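Local coordinates for protein Pbp related beta-lactamase (Pyrococcus abyssi, PDB 2QMI) that probably acts as a serine peptidase of the penicillin-binding protein and beta-lactamase family, assembled as a self-compartmentalizing octamer, at residues F120-G123 and D128-L131. Residues are numbered along the deposited sequence; the frame is centred on the assembly and turned at random.
Sequences FIDG and DNWL
The indole of Trp130 meets the last turn of helix 116-124 with its edge: Gly123 O lies in the ring plane, 3.2 Å from Trp130 CZ3, while one face carries the oxygen of a bound water displaced toward the rim. Phe120 also offers an edge, its CD1 standing 3.3 Å from Leu131 O near the plane of the phenyl ring. Both place a ring edge against a carbonyl oxygen, consistent with weak C-H...O contacts, and neither is a stack. With CG anti to the backbone N (chi1 -169°), the Trp130 side chain returns toward the helix although its CB starts away from it. Gly123 has no side chain, and its CA lies 3.3 Å from Asn129 O and 3.6 Å from Trp130 CE3, so the loop backbone and the indole both pack directly against the helix backbone there. The same water joins the backbones, donating to Phe120 O at 2.9 Å and accepting from Leu131 N at 3.2 Å, a bridge between helix and loop. At the other end, Asp122 OD2 takes a weak hydrogen bond from Asn129 N, 3.4 Å long but fairly straight at 160°. In fold terms, the chain leaves the helix, turns back within a few residues and runs beside its final turn before entering helix 136-142, all within the beta-lactamase-like part of the protein. Leu131 packs farther back on Tyr116 and Ala119 of the same helix. Subunit interfaces flank this unit: Trp130 NE1 hydrogen-bonds to Val19 O of a second subunit, and Asp128 forms a salt bridge with Arg395 of a third, between strands 387-392 and 400-408 of its barrel.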
loop_
_atom_site.group_PDB
_atom_site.type_symbol
_atom_site.label_atom_id
_atom_site.label_comp_id
_atom_site.label_asym_id
_atom_site.label_seq_id
_atom_site.Cartn_x
_atom_site.Cartn_y
_atom_site.Cartn_z
ATOM N N PHE A 120 12.712 23.170 20.629
ATOM C CA PHE A 120 13.292 22.330 21.670
ATOM C C PHE A 120 12.360 21.195 22.081
ATOM O O PHE A 120 12.704 20.022 21.958
ATOM C CB PHE A 120 13.631 23.162 22.914
ATOM C CG PHE A 120 14.063 22.330 24.103
ATOM C CD1 PHE A 120 15.221 21.561 24.052
ATOM C CD2 PHE A 120 13.306 22.312 25.267
ATOM C CE1 PHE A 120 15.617 20.789 25.147
ATOM C CE2 PHE A 120 13.695 21.543 26.366
ATOM C CZ PHE A 120 14.851 20.782 26.304
ATOM N N ILE A 121 11.185 21.553 22.588
ATOM C CA ILE A 121 10.225 20.557 23.036
ATOM C C ILE A 121 9.804 19.592 21.928
ATOM O O ILE A 121 9.688 18.390 22.164
ATOM C CB ILE A 121 8.985 21.244 23.651
ATOM C CG1 ILE A 121 9.412 22.019 24.902
ATOM C CG2 ILE A 121 7.916 20.213 24.001
ATOM C CD1 ILE A 121 8.318 22.851 25.524
ATOM N N ASP A 122 9.593 20.111 20.722
ATOM C CA ASP A 122 9.179 19.268 19.604
ATOM C C ASP A 122 10.166 18.122 19.357
ATOM O O ASP A 122 9.767 16.967 19.233
ATOM C CB ASP A 122 9.040 20.103 18.328
ATOM C CG ASP A 122 8.425 19.315 17.177
ATOM O OD1 ASP A 122 7.239 18.943 17.282
ATOM O OD2 ASP A 122 9.127 19.062 16.172
ATOM N N GLY A 123 11.453 18.445 19.281
ATOM C CA GLY A 123 12.447 17.414 19.043
ATOM C C GLY A 123 12.573 16.444 20.202
ATOM O O GLY A 123 12.847 15.263 20.012
ATOM N N ASP A 128 9.978 16.438 14.373
ATOM C CA ASP A 128 10.963 16.563 13.303
ATOM C C ASP A 128 12.061 17.627 13.460
ATOM O O ASP A 128 13.169 17.431 12.950
ATOM C CB ASP A 128 10.262 16.750 11.950
ATOM C CG ASP A 128 9.681 15.451 11.415
ATOM O OD1 ASP A 128 10.360 14.403 11.546
ATOM O OD2 ASP A 128 8.561 15.472 10.857
ATOM N N ASN A 129 11.795 18.744 14.137
ATOM C CA ASN A 129 12.867 19.724 14.278
ATOM C C ASN A 129 13.783 19.384 15.448
ATOM O O ASN A 129 13.637 18.328 16.076
ATOM C CB ASN A 129 12.330 21.161 14.394
ATOM C CG ASN A 129 11.132 21.262 15.282
ATOM O OD1 ASN A 129 11.111 20.689 16.375
ATOM N ND2 ASN A 129 10.117 21.999 14.831
ATOM N N TRP A 130 14.726 20.273 15.745
ATOM C CA TRP A 130 15.689 19.998 16.805
ATOM C C TRP A 130 16.452 21.248 17.253
ATOM O O TRP A 130 16.842 22.071 16.434
ATOM C CB TRP A 130 16.665 18.931 16.287
ATOM C CG TRP A 130 17.574 18.316 17.314
ATOM C CD1 TRP A 130 18.918 18.519 17.446
ATOM C CD2 TRP A 130 17.209 17.375 18.336
ATOM N NE1 TRP A 130 19.412 17.764 18.481
ATOM C CE2 TRP A 130 18.387 17.052 19.046
ATOM C CE3 TRP A 130 16.002 16.774 18.719
ATOM C CZ2 TRP A 130 18.395 16.151 20.121
ATOM C CZ3 TRP A 130 16.010 15.877 19.789
ATOM C CH2 TRP A 130 17.204 15.575 20.475
ATOM N N LEU A 131 16.638 21.380 18.564
ATOM C CA LEU A 131 17.371 22.499 19.168
ATOM C C LEU A 131 17.815 22.013 20.555
ATOM O O LEU A 131 17.219 22.372 21.569
ATOM C CB LEU A 131 16.474 23.739 19.308
ATOM C CG LEU A 131 17.180 25.015 19.806
ATOM C CD1 LEU A 131 18.319 25.381 18.847
ATOM C CD2 LEU A 131 16.191 26.171 19.916
HETATM O O HOH W 1 15.116 19.389 20.479
#